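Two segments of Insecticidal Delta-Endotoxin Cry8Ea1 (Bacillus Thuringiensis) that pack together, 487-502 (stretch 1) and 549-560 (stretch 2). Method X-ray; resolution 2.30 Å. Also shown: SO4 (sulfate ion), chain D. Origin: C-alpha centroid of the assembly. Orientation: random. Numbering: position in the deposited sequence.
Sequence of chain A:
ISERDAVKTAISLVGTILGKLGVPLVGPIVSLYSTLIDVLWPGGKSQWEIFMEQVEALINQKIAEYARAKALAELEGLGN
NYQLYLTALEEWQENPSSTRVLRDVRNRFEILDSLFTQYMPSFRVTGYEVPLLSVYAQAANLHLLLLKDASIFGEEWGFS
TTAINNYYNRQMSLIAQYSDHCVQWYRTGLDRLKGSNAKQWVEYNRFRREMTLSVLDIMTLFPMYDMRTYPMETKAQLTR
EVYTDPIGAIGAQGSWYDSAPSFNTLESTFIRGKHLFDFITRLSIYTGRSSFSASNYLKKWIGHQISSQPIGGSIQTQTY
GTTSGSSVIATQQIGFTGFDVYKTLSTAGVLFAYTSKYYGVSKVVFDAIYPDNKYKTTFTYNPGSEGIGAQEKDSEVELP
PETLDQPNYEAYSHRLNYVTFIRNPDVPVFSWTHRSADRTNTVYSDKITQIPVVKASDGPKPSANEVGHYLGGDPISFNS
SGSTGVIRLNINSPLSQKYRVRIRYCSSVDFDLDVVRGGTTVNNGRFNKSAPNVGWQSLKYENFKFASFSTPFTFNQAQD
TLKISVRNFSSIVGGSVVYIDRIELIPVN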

# COMPACT_ATOMS: atom_id res chain seq x y z
N ILE A 487 17.24 9.61 -9.43
CA ILE A 487 16.97 8.51 -8.56
C ILE A 487 18.31 7.92 -8.12
O ILE A 487 19.12 7.47 -8.95
CB ILE A 487 16.12 7.40 -9.22
CG1 ILE A 487 14.82 7.95 -9.78
CG2 ILE A 487 15.89 6.20 -8.22
CD1 ILE A 487 14.07 6.96 -10.58
N ARG A 488 18.54 7.96 -6.80
CA ARG A 488 19.80 7.52 -6.21
C ARG A 488 19.69 6.05 -5.83
O ARG A 488 18.69 5.63 -5.23
CB ARG A 488 20.11 8.40 -5.02
CG ARG A 488 20.54 7.64 -3.77
CD ARG A 488 21.89 8.16 -3.24
NE ARG A 488 22.82 8.34 -4.36
CZ ARG A 488 23.55 7.37 -4.88
NH1 ARG A 488 23.47 6.12 -4.35
NH2 ARG A 488 24.35 7.65 -5.92
N LEU A 489 20.69 5.28 -6.22
CA LEU A 489 20.63 3.82 -6.13
C LEU A 489 21.81 3.15 -5.39
O LEU A 489 22.94 3.65 -5.41
CB LEU A 489 20.54 3.21 -7.53
CG LEU A 489 19.55 3.70 -8.59
CD1 LEU A 489 19.99 3.08 -9.92
CD2 LEU A 489 18.11 3.31 -8.21
N ASN A 490 21.54 2.00 -4.76
CA ASN A 490 22.58 1.20 -4.18
C ASN A 490 22.66 -0.12 -4.93
O ASN A 490 21.72 -0.93 -4.87
CB ASN A 490 22.42 1.04 -2.66
CG ASN A 490 22.83 2.32 -1.90
OD1 ASN A 490 24.03 2.58 -1.70
ND2 ASN A 490 21.83 3.16 -1.53
N ILE A 491 23.77 -0.31 -5.67
CA ILE A 491 23.88 -1.47 -6.58
C ILE A 491 24.57 -2.63 -5.82
O ILE A 491 25.72 -2.49 -5.34
CB ILE A 491 24.60 -1.15 -7.96
CG1 ILE A 491 24.19 0.20 -8.61
CG2 ILE A 491 24.50 -2.33 -8.95
CD1 ILE A 491 22.70 0.41 -8.88
N ASN A 492 23.87 -3.75 -5.70
CA ASN A 492 24.46 -4.97 -5.14
C ASN A 492 25.47 -5.63 -6.11
O ASN A 492 25.42 -5.44 -7.33
CB ASN A 492 23.39 -5.97 -4.75
CG ASN A 492 22.69 -5.62 -3.44
OD1 ASN A 492 23.03 -4.66 -2.74
ND2 ASN A 492 21.69 -6.41 -3.10
N SER A 493 26.38 -6.42 -5.58
CA SER A 493 27.43 -6.93 -6.42
C SER A 493 26.87 -8.04 -7.36
O SER A 493 25.81 -8.65 -7.05
CB SER A 493 28.60 -7.42 -5.56
OG SER A 493 28.47 -8.80 -5.35
N PRO A 494 27.54 -8.31 -8.50
CA PRO A 494 28.75 -7.74 -9.05
C PRO A 494 28.45 -6.57 -9.99
O PRO A 494 27.48 -6.62 -10.73
CB PRO A 494 29.32 -8.92 -9.84
CG PRO A 494 28.07 -9.56 -10.41
CD PRO A 494 27.01 -9.38 -9.37
N LEU A 495 29.28 -5.53 -9.95
CA LEU A 495 29.05 -4.34 -10.77
C LEU A 495 29.17 -4.56 -12.28
O LEU A 495 28.86 -3.68 -13.07
CB LEU A 495 29.98 -3.21 -10.33
CG LEU A 495 29.49 -2.26 -9.23
CD1 LEU A 495 30.67 -1.34 -8.80
CD2 LEU A 495 28.26 -1.45 -9.66
N SER A 496 29.63 -5.76 -12.65
CA SER A 496 29.85 -6.16 -14.02
C SER A 496 28.56 -6.77 -14.60
O SER A 496 28.49 -7.05 -15.79
CB SER A 496 31.01 -7.17 -14.09
OG SER A 496 30.73 -8.32 -13.30
N GLN A 497 27.56 -6.97 -13.73
CA GLN A 497 26.25 -7.48 -14.11
C GLN A 497 25.56 -6.51 -15.08
O GLN A 497 25.43 -5.31 -14.79
CB GLN A 497 25.41 -7.64 -12.85
CG GLN A 497 23.96 -7.99 -13.09
CD GLN A 497 23.83 -9.37 -13.59
OE1 GLN A 497 24.47 -10.27 -13.07
NE2 GLN A 497 23.02 -9.57 -14.63
N LYS A 498 25.14 -7.04 -16.23
CA LYS A 498 24.29 -6.29 -17.16
C LYS A 498 22.82 -6.23 -16.72
O LYS A 498 22.28 -7.18 -16.15
CB LYS A 498 24.34 -6.90 -18.57
CG LYS A 498 25.72 -7.07 -19.14
CD LYS A 498 26.35 -5.73 -19.39
CE LYS A 498 27.19 -5.78 -20.67
NZ LYS A 498 27.58 -7.21 -21.00
N TYR A 499 22.19 -5.12 -17.05
CA TYR A 499 20.79 -4.90 -16.80
C TYR A 499 20.18 -4.31 -18.06
O TYR A 499 20.84 -3.56 -18.79
CB TYR A 499 20.59 -3.89 -15.65
CG TYR A 499 21.03 -4.38 -14.28
CD1 TYR A 499 22.31 -4.07 -13.80
CD2 TYR A 499 20.18 -5.16 -13.48
CE1 TYR A 499 22.75 -4.53 -12.55
CE2 TYR A 499 20.60 -5.62 -12.24
CZ TYR A 499 21.89 -5.30 -11.77
OH TYR A 499 22.30 -5.74 -10.54
N ARG A 500 18.93 -4.64 -18.31
CA ARG A 500 18.12 -3.83 -19.20
C ARG A 500 16.97 -3.31 -18.36
O ARG A 500 16.73 -3.81 -17.25
CB ARG A 500 17.63 -4.63 -20.40
CG ARG A 500 16.60 -5.66 -20.07
CD ARG A 500 16.33 -6.60 -21.23
NE ARG A 500 15.11 -7.37 -21.07
CZ ARG A 500 13.88 -6.84 -21.07
NH1 ARG A 500 13.69 -5.52 -21.21
NH2 ARG A 500 12.82 -7.64 -20.93
N VAL A 501 16.28 -2.33 -18.92
CA VAL A 501 15.30 -1.52 -18.26
C VAL A 501 13.99 -1.55 -19.04
O VAL A 501 13.99 -1.49 -20.27
CB VAL A 501 15.79 -0.02 -18.22
CG1 VAL A 501 14.66 0.95 -17.98
CG2 VAL A 501 16.86 0.17 -17.16
N ARG A 502 12.87 -1.62 -18.32
CA ARG A 502 11.59 -1.29 -18.91
C ARG A 502 10.85 -0.37 -17.97
O ARG A 502 11.01 -0.45 -16.75
CB ARG A 502 10.77 -2.53 -19.28
CG ARG A 502 10.68 -3.57 -18.19
CD ARG A 502 9.65 -4.60 -18.55
NE ARG A 502 9.31 -5.31 -17.35
CZ ARG A 502 9.19 -6.63 -17.24
NH1 ARG A 502 9.30 -7.39 -18.32
NH2 ARG A 502 8.90 -7.17 -16.06
N PHE A 549 13.40 -1.79 -23.39
CA PHE A 549 14.63 -1.79 -24.15
C PHE A 549 15.29 -3.15 -23.95
O PHE A 549 15.27 -3.68 -22.84
CB PHE A 549 15.59 -0.75 -23.60
CG PHE A 549 15.08 0.66 -23.66
CD1 PHE A 549 14.58 1.28 -22.50
CD2 PHE A 549 15.13 1.40 -24.86
CE1 PHE A 549 14.12 2.59 -22.52
CE2 PHE A 549 14.67 2.75 -24.90
CZ PHE A 549 14.16 3.34 -23.72
N SER A 550 15.93 -3.63 -25.02
CA SER A 550 16.69 -4.87 -25.02
C SER A 550 18.19 -4.61 -24.89
O SER A 550 18.90 -5.45 -24.38
CB SER A 550 16.40 -5.70 -26.29
OG SER A 550 16.63 -4.92 -27.47
N THR A 551 18.64 -3.45 -25.36
CA THR A 551 20.05 -3.02 -25.21
C THR A 551 20.44 -2.84 -23.72
O THR A 551 19.96 -1.92 -23.07
CB THR A 551 20.29 -1.68 -26.01
OG1 THR A 551 19.93 -1.88 -27.37
CG2 THR A 551 21.75 -1.20 -25.94
N PRO A 552 21.32 -3.71 -23.19
CA PRO A 552 21.66 -3.62 -21.78
C PRO A 552 22.72 -2.54 -21.50
O PRO A 552 23.12 -1.80 -22.42
CB PRO A 552 22.18 -5.00 -21.47
CG PRO A 552 22.90 -5.41 -22.73
CD PRO A 552 22.06 -4.80 -23.86
N PHE A 553 23.13 -2.45 -20.24
CA PHE A 553 24.18 -1.55 -19.79
C PHE A 553 24.60 -2.05 -18.41
O PHE A 553 23.93 -2.91 -17.82
CB PHE A 553 23.66 -0.12 -19.68
CG PHE A 553 22.58 0.08 -18.61
CD1 PHE A 553 22.92 0.40 -17.30
CD2 PHE A 553 21.23 -0.05 -18.92
CE1 PHE A 553 21.94 0.57 -16.33
CE2 PHE A 553 20.28 0.12 -17.98
CZ PHE A 553 20.63 0.43 -16.68
N THR A 554 25.71 -1.53 -17.92
CA THR A 554 26.15 -1.76 -16.55
C THR A 554 26.14 -0.43 -15.76
O THR A 554 26.24 0.65 -16.35
CB THR A 554 27.58 -2.34 -16.52
OG1 THR A 554 28.44 -1.45 -17.22
CG2 THR A 554 27.62 -3.69 -17.20
N PHE A 555 26.01 -0.52 -14.44
CA PHE A 555 26.29 0.62 -13.60
C PHE A 555 27.80 0.90 -13.47
O PHE A 555 28.61 0.01 -13.59
CB PHE A 555 25.62 0.45 -12.23
CG PHE A 555 24.12 0.47 -12.32
CD1 PHE A 555 23.40 -0.73 -12.33
CD2 PHE A 555 23.45 1.66 -12.42
CE1 PHE A 555 22.04 -0.72 -12.45
CE2 PHE A 555 22.09 1.69 -12.52
CZ PHE A 555 21.37 0.49 -12.54
N ASN A 556 28.15 2.14 -13.21
CA ASN A 556 29.52 2.57 -13.05
C ASN A 556 30.05 2.22 -11.65
O ASN A 556 31.21 1.79 -11.48
CB ASN A 556 29.61 4.09 -13.27
CG ASN A 556 29.21 4.52 -14.68
OD1 ASN A 556 29.33 3.75 -15.63
ND2 ASN A 556 28.76 5.77 -14.82
N GLN A 557 29.22 2.43 -10.63
CA GLN A 557 29.67 2.19 -9.26
C GLN A 557 28.52 1.76 -8.37
O GLN A 557 27.37 1.69 -8.83
CB GLN A 557 30.43 3.39 -8.70
CG GLN A 557 29.61 4.49 -8.16
CD GLN A 557 29.29 5.56 -9.18
OE1 GLN A 557 28.89 5.27 -10.30
NE2 GLN A 557 29.45 6.82 -8.77
N ALA A 558 28.86 1.45 -7.10
CA ALA A 558 27.92 0.91 -6.12
C ALA A 558 26.80 1.93 -5.83
O ALA A 558 25.65 1.56 -5.66
CB ALA A 558 28.65 0.50 -4.86
N GLN A 559 27.16 3.20 -5.81
CA GLN A 559 26.22 4.27 -5.59
C GLN A 559 26.08 4.97 -6.93
O GLN A 559 26.94 5.76 -7.30
CB GLN A 559 26.79 5.25 -4.55
CG GLN A 559 26.59 4.83 -3.09
CD GLN A 559 27.49 3.69 -2.68
OE1 GLN A 559 28.71 3.90 -2.46
NE2 GLN A 559 26.91 2.47 -2.55
N ASP A 560 25.02 4.63 -7.67
CA ASP A 560 24.79 5.16 -9.02
C ASP A 560 23.43 5.87 -9.11
O ASP A 560 22.65 5.89 -8.14
CB ASP A 560 24.93 4.04 -10.08
CG ASP A 560 25.69 4.50 -11.36
OD1 ASP A 560 25.68 5.68 -11.74
OD2 ASP A 560 26.30 3.65 -12.01
S SO4 D . 27.11 -6.63 -2.06
O1 SO4 D . 26.70 -6.40 -0.68
O2 SO4 D . 27.38 -5.35 -2.71
O3 SO4 D . 28.35 -7.42 -2.06
O4 SO4 D . 26.03 -7.36 -2.74
O HOH W 1 26.25 -3.35 -13.31
O HOH W 2 18.24 -1.07 -21.03

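Two antiparallel patches of backbone pairing, separated by a type I turn from Pro-494 to Gln-497, hold the stretches together; the contact as a whole buries 1115 Å², both sides summed. In the first, Leu-489 N donates to Asp-560 O (2.8 Å), Asp-560 N to Leu-489 O (3.2 Å), and Ile-491 N to Ala-558 O (2.7 Å). In the second, Tyr-499 N donates to Phe-553 O (2.9 Å) and Phe-553 N to Tyr-499 O (2.9 Å), and Phe-549 N reaches Val-501 O at 3.2 Å. Between the patches, a water donates to Leu-495 O and Gln-497 O (2.6 Å each) and accepts from Phe-555 N (3.1 Å), bridging backbones too far apart to pair directly.

Phe-555 is the apolar hub. Its CA-to-CB bond points toward stretch 1, and chi1 m with chi2 at 98° sets the ring among three side chains. Ile-491, m at both chi1 and chi2, places CD1 over the ring face, 3.5 Å from the centroid; Leu-489 (m, t) brings CD1 to 3.6 Å from Phe-555 CE2. Tyr-499, chi1 m, offers its ring face to the Phe-555 edge, centroids 5.5 Å apart and planes at 61°. Phe-553 starts away from stretch 1, but chi1 p swings its ring back, so that CE2 lies 3.5 Å from Val-501 CG2.

Polar side chains add bonds of their own. Asn-490 and Gln-559 share one sheet face, where Gln-559 NE2 donates to Asn-490 OD1 (3.0 Å). Arg-500, p at chi1 and then extended (t, t), carries NH1 to Phe-549 O at 2.9 Å. Arg-488, with chi1 and chi2 off their wells, folds back so that NH1 makes a weak 2.7 Å bond to Leu-489 O. Buried Asp-560 uses OD2 to accept from Asn-556 N (2.7 Å), bracing the loop that presents Phe-555.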